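Local coordinates for protein putative glycoside hydrolase (Parabacteroides distasonis ATCC 8503, PDB 3GYC) that probably hydrolyses glycosidic bonds in carbohydrates, as a putative glycoside hydrolase of the cellulase-like family in the TIM-barrel clan, at residues S15-T20 against E105-V110; R49-I54 against V343-F348. One frame throughout, in Å; residues are numbered along the deposited sequence.

Interaction 1 of 2, residues S15-T20 against E105-V110; sequences SPRAIT and ERDIKV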
ATOM      1  N   SER A  15      -0.336   2.970  20.407  1.00 19.29           N
ATOM      2  CA  SER A  15       0.669   3.546  19.522  1.00 19.55           C
ATOM      3  C   SER A  15       0.410   3.221  18.056  1.00 16.90           C
ATOM      4  O   SER A  15       0.028   2.097  17.713  1.00 15.94           O
ATOM      5  CB  SER A  15       2.052   3.019  19.887  1.00 20.77           C
ATOM      6  OG  SER A  15       2.481   3.611  21.095  1.00 23.60           O
ATOM      7  N   PRO A  16       0.606   4.204  17.176  1.00 14.65           N
ATOM      8  CA  PRO A  16       0.548   3.877  15.787  1.00 12.40           C
ATOM      9  C   PRO A  16       1.666   2.902  15.402  1.00 10.76           C
ATOM     10  O   PRO A  16       2.661   2.800  16.072  1.00 12.59           O
ATOM     11  CB  PRO A  16       0.823   5.223  15.103  1.00 12.56           C
ATOM     12  CG  PRO A  16       0.334   6.214  16.021  1.00 13.10           C
ATOM     13  CD  PRO A  16       0.559   5.648  17.401  1.00 13.09           C
ATOM     14  N   ARG A  17       1.497   2.227  14.282  1.00 12.19           N
ATOM     15  CA  ARG A  17       2.527   1.378  13.728  1.00 13.17           C
ATOM     16  C   ARG A  17       3.248   2.034  12.544  1.00 12.57           C
ATOM     17  O   ARG A  17       2.651   2.761  11.739  1.00 12.32           O
ATOM     18  CB  ARG A  17       1.971   0.004  13.334  1.00 14.21           C
ATOM     19  CG  ARG A  17       1.555  -0.752  14.512  1.00 16.64           C
ATOM     20  CD  ARG A  17       2.061  -2.147  14.497  1.00 17.41           C
ATOM     21  NE  ARG A  17       1.740  -2.852  15.716  1.00 17.96           N
ATOM     22  CZ  ARG A  17       2.372  -3.952  16.128  1.00 19.30           C
ATOM     23  NH1 ARG A  17       3.395  -4.462  15.433  1.00 17.99           N
ATOM     24  NH2 ARG A  17       1.985  -4.542  17.240  1.00 19.02           N
ATOM     25  N   ALA A  18       4.559   1.812  12.482  1.00 11.99           N
ATOM     26  CA  ALA A  18       5.380   2.291  11.376  1.00 11.01           C
ATOM     27  C   ALA A  18       5.393   1.133  10.376  1.00 11.62           C
ATOM     28  O   ALA A  18       5.924   0.032  10.635  1.00 10.43           O
ATOM     29  CB  ALA A  18       6.796   2.678  11.819  1.00 10.10           C
ATOM     30  N   ILE A  19       4.786   1.401   9.238  1.00 11.64           N
ATOM     31  CA  ILE A  19       4.514   0.392   8.188  1.00 10.95           C
ATOM     32  C   ILE A  19       5.325   0.603   6.919  1.00 12.48           C
ATOM     33  O   ILE A  19       5.743   1.713   6.616  1.00  9.76           O
ATOM     34  CB  ILE A  19       2.948   0.330   7.900  1.00 11.93           C
ATOM     35  CG1 ILE A  19       2.543  -0.876   7.060  1.00 11.69           C
ATOM     36  CG2 ILE A  19       2.396   1.624   7.230  1.00 10.43           C
ATOM     37  CD1 ILE A  19       0.972  -1.141   7.087  1.00 12.20           C
ATOM     38  N   THR A  20       5.611  -0.490   6.215  1.00 12.26           N
ATOM     39  CA  THR A  20       6.211  -0.427   4.912  1.00 12.68           C
ATOM     40  C   THR A  20       5.475  -1.389   3.920  1.00 13.51           C
ATOM     41  O   THR A  20       5.052  -2.447   4.317  1.00 13.48           O
ATOM     42  CB  THR A  20       7.687  -0.795   4.929  1.00 13.05           C
ATOM     43  OG1 THR A  20       8.160  -0.649   3.607  1.00 16.81           O
ATOM     44  CG2 THR A  20       7.940  -2.270   5.327  1.00  9.83           C
ATOM     45  N   GLU A 105       6.923 -13.713  15.026  1.00 15.42           N
ATOM     46  CA  GLU A 105       8.054 -13.922  15.901  1.00 16.58           C
ATOM     47  C   GLU A 105       8.670 -12.603  16.340  1.00 16.25           C
ATOM     48  O   GLU A 105       9.187 -12.530  17.415  1.00 17.05           O
ATOM     49  CB  GLU A 105       9.127 -14.751  15.166  1.00 17.06           C
ATOM     50  CG  GLU A 105      10.438 -14.893  15.887  1.00 19.48           C
ATOM     51  N   ARG A 106       8.573 -11.586  15.492  1.00 16.01           N
ATOM     52  CA  ARG A 106       9.171 -10.279  15.712  1.00 16.42           C
ATOM     53  C   ARG A 106       8.134  -9.198  16.037  1.00 16.96           C
ATOM     54  O   ARG A 106       8.450  -8.022  15.996  1.00 17.13           O
ATOM     55  CB  ARG A 106       9.945  -9.881  14.453  1.00 16.31           C
ATOM     56  CG  ARG A 106      11.114 -10.790  14.058  1.00 15.75           C
ATOM     57  CD  ARG A 106      11.682 -10.451  12.646  1.00 16.02           C
ATOM     58  NE  ARG A 106      12.904 -11.202  12.371  1.00 15.08           N
ATOM     59  CZ  ARG A 106      12.931 -12.504  12.106  1.00 16.52           C
ATOM     60  NH1 ARG A 106      11.808 -13.223  12.053  1.00 16.28           N
ATOM     61  NH2 ARG A 106      14.078 -13.105  11.890  1.00 14.89           N
ATOM     62  N   ASP A 107       6.912  -9.595  16.383  1.00 17.82           N
ATOM     63  CA  ASP A 107       5.794  -8.648  16.634  1.00 18.54           C
ATOM     64  C   ASP A 107       5.600  -7.635  15.510  1.00 16.62           C
ATOM     65  O   ASP A 107       5.422  -6.455  15.767  1.00 17.25           O
ATOM     66  CB  ASP A 107       5.916  -7.895  17.983  1.00 21.18           C
ATOM     67  CG  ASP A 107       4.703  -6.927  18.242  1.00 24.44           C
ATOM     68  OD1 ASP A 107       3.553  -7.188  17.733  1.00 27.41           O
ATOM     69  OD2 ASP A 107       4.888  -5.887  18.938  1.00 24.54           O
ATOM     70  N   ILE A 108       5.683  -8.082  14.272  1.00 14.20           N
ATOM     71  CA  ILE A 108       5.428  -7.242  13.109  1.00 12.24           C
ATOM     72  C   ILE A 108       4.015  -7.675  12.686  1.00 14.59           C
ATOM     73  O   ILE A 108       3.729  -8.889  12.575  1.00 15.30           O
ATOM     74  CB  ILE A 108       6.430  -7.509  11.973  1.00 11.74           C
ATOM     75  CG1 ILE A 108       7.823  -6.967  12.348  1.00 11.35           C
ATOM     76  CG2 ILE A 108       6.022  -6.820  10.724  1.00 13.53           C
ATOM     77  CD1 ILE A 108       8.947  -7.520  11.520  1.00 10.37           C
ATOM     78  N   LYS A 109       3.130  -6.706  12.520  1.00 12.75           N
ATOM     79  CA  LYS A 109       1.760  -6.947  12.086  1.00 15.27           C
ATOM     80  C   LYS A 109       1.703  -6.743  10.563  1.00 12.96           C
ATOM     81  O   LYS A 109       2.499  -6.010   9.988  1.00 12.05           O
ATOM     82  CB  LYS A 109       0.747  -6.042  12.819  1.00 17.68           C
ATOM     83  CG  LYS A 109      -0.101  -6.732  13.912  1.00 22.67           C
ATOM     84  CD  LYS A 109       0.541  -7.045  15.153  1.00 23.40           C
ATOM     85  CE  LYS A 109      -0.378  -7.901  16.088  1.00 24.07           C
ATOM     86  NZ  LYS A 109      -1.619  -7.319  16.729  1.00 25.62           N
ATOM     87  N   VAL A 110       0.791  -7.444   9.914  1.00 11.40           N
ATOM     88  CA  VAL A 110       0.727  -7.441   8.447  1.00 12.11           C
ATOM     89  C   VAL A 110      -0.634  -7.068   7.873  1.00 11.16           C
ATOM     90  O   VAL A 110      -1.642  -7.689   8.168  1.00 12.95           O
ATOM     91  CB  VAL A 110       1.161  -8.834   7.868  1.00 11.78           C
ATOM     92  CG1 VAL A 110       1.131  -8.786   6.344  1.00 12.15           C
ATOM     93  CG2 VAL A 110       2.562  -9.195   8.426  1.00 11.18           C
TER

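Interaction 2 of 2, residues R49-I54 against V343-F348; sequences RGYNAI and VATSNF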
ATOM      1  N   ARG A  49      15.458  -0.765  11.796  1.00 12.51           N
ATOM      2  CA  ARG A  49      15.057   0.548  11.333  1.00 11.62           C
ATOM      3  C   ARG A  49      13.820   1.073  12.098  1.00 13.84           C
ATOM      4  O   ARG A  49      13.486   2.241  11.978  1.00 14.41           O
ATOM      5  CB  ARG A  49      14.827   0.533   9.821  1.00 11.70           C
ATOM      6  CG  ARG A  49      16.120   0.304   9.099  1.00 11.92           C
ATOM      7  CD  ARG A  49      15.952  -0.190   7.707  1.00 12.38           C
ATOM      8  NE  ARG A  49      17.210  -0.145   7.004  1.00 11.90           N
ATOM      9  CZ  ARG A  49      18.262  -0.925   7.226  1.00 12.57           C
ATOM     10  NH1 ARG A  49      18.274  -1.842   8.195  1.00 13.47           N
ATOM     11  NH2 ARG A  49      19.347  -0.757   6.496  1.00 13.02           N
ATOM     12  N   GLY A  50      13.156   0.202  12.873  1.00 12.07           N
ATOM     13  CA  GLY A  50      12.023   0.598  13.717  1.00 12.23           C
ATOM     14  C   GLY A  50      10.641   0.394  13.131  1.00 11.39           C
ATOM     15  O   GLY A  50       9.667   0.859  13.710  1.00 10.81           O
ATOM     16  N   TYR A  51      10.545  -0.258  11.962  1.00  9.35           N
ATOM     17  CA  TYR A  51       9.242  -0.550  11.376  1.00 11.15           C
ATOM     18  C   TYR A  51       8.676  -1.777  12.100  1.00 12.18           C
ATOM     19  O   TYR A  51       9.420  -2.683  12.466  1.00 14.43           O
ATOM     20  CB  TYR A  51       9.327  -0.818   9.838  1.00 11.14           C
ATOM     21  CG  TYR A  51       9.794   0.406   9.122  1.00 10.51           C
ATOM     22  CD1 TYR A  51       8.910   1.406   8.782  1.00 10.68           C
ATOM     23  CD2 TYR A  51      11.158   0.608   8.870  1.00 11.48           C
ATOM     24  CE1 TYR A  51       9.368   2.607   8.201  1.00  9.94           C
ATOM     25  CE2 TYR A  51      11.629   1.813   8.271  1.00 10.35           C
ATOM     26  CZ  TYR A  51      10.725   2.787   7.940  1.00 10.96           C
ATOM     27  OH  TYR A  51      11.165   3.990   7.407  1.00 10.87           O
ATOM     28  N   ASN A  52       7.370  -1.780  12.344  1.00 11.43           N
ATOM     29  CA  ASN A  52       6.702  -2.908  12.991  1.00 10.65           C
ATOM     30  C   ASN A  52       5.414  -3.359  12.291  1.00 10.09           C
ATOM     31  O   ASN A  52       4.596  -4.047  12.864  1.00  9.99           O
ATOM     32  CB  ASN A  52       6.516  -2.688  14.497  1.00 10.58           C
ATOM     33  CG  ASN A  52       5.691  -1.471  14.845  1.00  9.78           C
ATOM     34  OD1 ASN A  52       5.346  -0.651  13.971  1.00  9.62           O
ATOM     35  ND2 ASN A  52       5.327  -1.370  16.128  1.00  8.12           N
ATOM     36  N   ALA A  53       5.263  -2.987  11.017  1.00  9.75           N
ATOM     37  CA  ALA A  53       4.142  -3.451  10.199  1.00 10.99           C
ATOM     38  C   ALA A  53       4.600  -3.491   8.719  1.00 11.74           C
ATOM     39  O   ALA A  53       5.496  -2.747   8.317  1.00 13.51           O
ATOM     40  CB  ALA A  53       2.888  -2.530  10.377  1.00 10.45           C
ATOM     41  N   ILE A  54       3.998  -4.379   7.937  1.00 12.18           N
ATOM     42  CA  ILE A  54       4.274  -4.532   6.514  1.00 11.52           C
ATOM     43  C   ILE A  54       2.943  -4.743   5.799  1.00 12.20           C
ATOM     44  O   ILE A  54       2.061  -5.401   6.322  1.00 12.79           O
ATOM     45  CB  ILE A  54       5.166  -5.773   6.255  1.00 11.14           C
ATOM     46  CG1 ILE A  54       6.420  -5.748   7.141  1.00 11.82           C
ATOM     47  CG2 ILE A  54       5.561  -5.876   4.825  1.00  9.95           C
ATOM     48  CD1 ILE A  54       7.268  -7.099   7.131  1.00 11.60           C
ATOM     49  N   VAL A 343       1.690   4.553   9.424  1.00 13.55           N
ATOM     50  CA  VAL A 343       2.378   5.525   8.603  1.00 11.21           C
ATOM     51  C   VAL A 343       3.653   4.948   8.012  1.00 11.16           C
ATOM     52  O   VAL A 343       4.380   4.332   8.728  1.00 11.65           O
ATOM     53  CB  VAL A 343       2.742   6.770   9.437  1.00 11.38           C
ATOM     54  CG1 VAL A 343       3.338   7.855   8.520  1.00  9.44           C
ATOM     55  CG2 VAL A 343       1.542   7.277  10.194  1.00 10.58           C
ATOM     56  N   ALA A 344       3.850   5.076   6.678  1.00 10.14           N
ATOM     57  CA  ALA A 344       5.053   4.662   5.980  1.00  9.48           C
ATOM     58  C   ALA A 344       5.880   5.932   5.757  1.00 11.13           C
ATOM     59  O   ALA A 344       5.324   7.030   5.716  1.00 11.77           O
ATOM     60  CB  ALA A 344       4.728   4.035   4.642  1.00 11.54           C
ATOM     61  N   THR A 345       7.184   5.768   5.648  1.00 11.14           N
ATOM     62  CA  THR A 345       8.096   6.873   5.361  1.00 12.67           C
ATOM     63  C   THR A 345       8.190   7.015   3.852  1.00 13.17           C
ATOM     64  O   THR A 345       8.400   8.124   3.355  1.00 14.72           O
ATOM     65  CB  THR A 345       9.485   6.631   5.964  1.00 12.83           C
ATOM     66  OG1 THR A 345       9.992   5.388   5.469  1.00 12.24           O
ATOM     67  CG2 THR A 345       9.413   6.632   7.503  1.00 11.84           C
ATOM     68  N   SER A 346       8.027   5.906   3.124  1.00 12.71           N
ATOM     69  CA  SER A 346       7.938   5.944   1.647  1.00 12.62           C
ATOM     70  C   SER A 346       7.583   4.595   1.053  1.00 13.12           C
ATOM     71  O   SER A 346       7.688   3.588   1.754  1.00 12.83           O
ATOM     72  CB  SER A 346       9.266   6.397   1.020  1.00 13.60           C
ATOM     73  OG  SER A 346      10.213   5.349   0.955  1.00 12.57           O
ATOM     74  N   ASN A 347       7.255   4.561  -0.252  1.00 13.09           N
ATOM     75  CA  ASN A 347       7.058   3.307  -0.967  1.00 14.40           C
ATOM     76  C   ASN A 347       8.381   2.717  -1.543  1.00 14.19           C
ATOM     77  O   ASN A 347       8.324   1.898  -2.440  1.00 13.76           O
ATOM     78  CB  ASN A 347       5.939   3.347  -2.042  1.00 16.14           C
ATOM     79  CG  ASN A 347       6.131   4.443  -3.124  1.00 16.46           C
ATOM     80  OD1 ASN A 347       6.243   5.565  -2.808  1.00 20.72           O
ATOM     81  ND2 ASN A 347       6.067   4.086  -4.388  1.00 19.53           N
ATOM     82  N   PHE A 348       9.539   3.131  -0.997  1.00 12.70           N
ATOM     83  CA  PHE A 348      10.851   2.625  -1.400  1.00 12.78           C
ATOM     84  C   PHE A 348      11.532   2.021  -0.180  1.00 12.59           C
ATOM     85  O   PHE A 348      12.751   1.886  -0.151  1.00 13.33           O
ATOM     86  CB  PHE A 348      11.705   3.754  -2.013  1.00  8.87           C
ATOM     87  CG  PHE A 348      10.975   4.521  -3.069  1.00 10.43           C
ATOM     88  CD1 PHE A 348      10.605   3.911  -4.243  1.00 12.31           C
ATOM     89  CD2 PHE A 348      10.624   5.842  -2.892  1.00 12.80           C
ATOM     90  CE1 PHE A 348       9.882   4.598  -5.199  1.00 12.64           C
ATOM     91  CE2 PHE A 348       9.894   6.525  -3.833  1.00 13.14           C
ATOM     92  CZ  PHE A 348       9.547   5.902  -5.007  1.00 14.52           C
TER

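Interaction 1 of 2, residues S15-T20 against E105-V110
Arg-17 and Lys-109 stand at the starts of two parallel strands, 17-23 and 109-113, with their CA atoms 8.5 Å apart because strand 53-57 runs between them. No backbone bond can span that gap, and the long side chain of Arg-17 bridges it instead. Its CG lies anti to the carbonyl carbon (chi1 -67°), and a bend at chi2 then carries the guanidinium end-on to Asp-107. NH1 donates to Asp-107 O at 2.9 Å, approaching from above the carbonyl plane. Beside it NH2 meets the syn side of Asp-107 OD1 at 3.1 Å in a nearly straight hydrogen bond (N-H...O 166°) that is also a salt bridge. Both acceptors lie close to the guanidinium plane, yet the carboxylate stands almost perpendicular to it (89°). Asp-107, with positive phi, is the C-prime residue of the Schellman motif that closes helix 95-105 before the next strand of the (beta/alpha)8 barrel. Over one guanidinium face lies the aliphatic part of Lys-109, its CD 3.6 Å from Arg-17 NH2. The two cationic ends come within 4.6 Å (Arg-17 NH2 to Lys-109 NZ), gathered among acceptors that probably balance their charge: besides Asp-107, Leu-393 O receives Arg-17 NE and Arg-392 O receives Lys-109 NZ. Arg-17 NH1 also bonds Asn-52 O, just before strand 53-57.

Interaction 2 of 2, residues R49-I54 against V343-F348
The phenolic oxygen of Tyr-51 is held by two groups, the hydroxyl of Thr-345 across this contact and His-363 ND1 from helix 360-371. The bond between Tyr-51 OH and Thr-345 OG1 is short, 2.7 Å, and OG1 lies near the plane of the ring, at its edge. Either hydroxyl could be the donor. The threonine brings more than its oxygen: its methyl CG2 sits 3.2 Å from Tyr-51 OH, so that the phenol end is met by both branches of one side chain. That follows from a chi1 of 56°, which sets OG1 between the backbone N and the carbonyl carbon and turns CG2 anti to the carbonyl carbon. The closest CA approach of the two backbones, Tyr-51 to Ala-344, is still 8.6 Å. A buried pair of hydroxyls thus spans a gap that the main chains leave wide. Gly-50, with positive phi, ends helix 39-48 in a Schellman motif just before Tyr-51, and an ST turn begins at the residue after Thr-345, where Phe-348 N donates to Ser-346 OG at 3.0 Å. In the (beta/alpha)8 barrel the pair lies between the parallel strands and the surrounding helices, joining the segment that enters strand 53-57 to the loop that leaves strand 340-343. The tyrosine side chain packs on Ala-18 of strand 17-23, which separates those two strands in the sheet, with Leu-46 of helix 39-48 and Thr-367 of helix 360-371 as further neighbours.

Interactions 1 and 2 have centres about 9 Å apart and meet on the same parallel sheet, where strands 109-113, 53-57, 17-23 and 340-343 follow one another. Their segments alternate along the chain, 15-20, 49-54, 105-110 and then 343-348, so each contact bypasses a strand supplied by the other: 53-57 in interaction 1, 17-23 in interaction 2. Ala-18 O bonds Asn-52 N, just ahead of strand 53-57, at 2.9 Å, and Thr-20 pairs with Ala-53. Interaction 1 joins strand 17-23 to the turn before strand 109-113, beside the chain's last residues; interaction 2 joins the helix 39-48 to strand 53-57 turn to the loop after the last strand, 340-343, neighbour of the first.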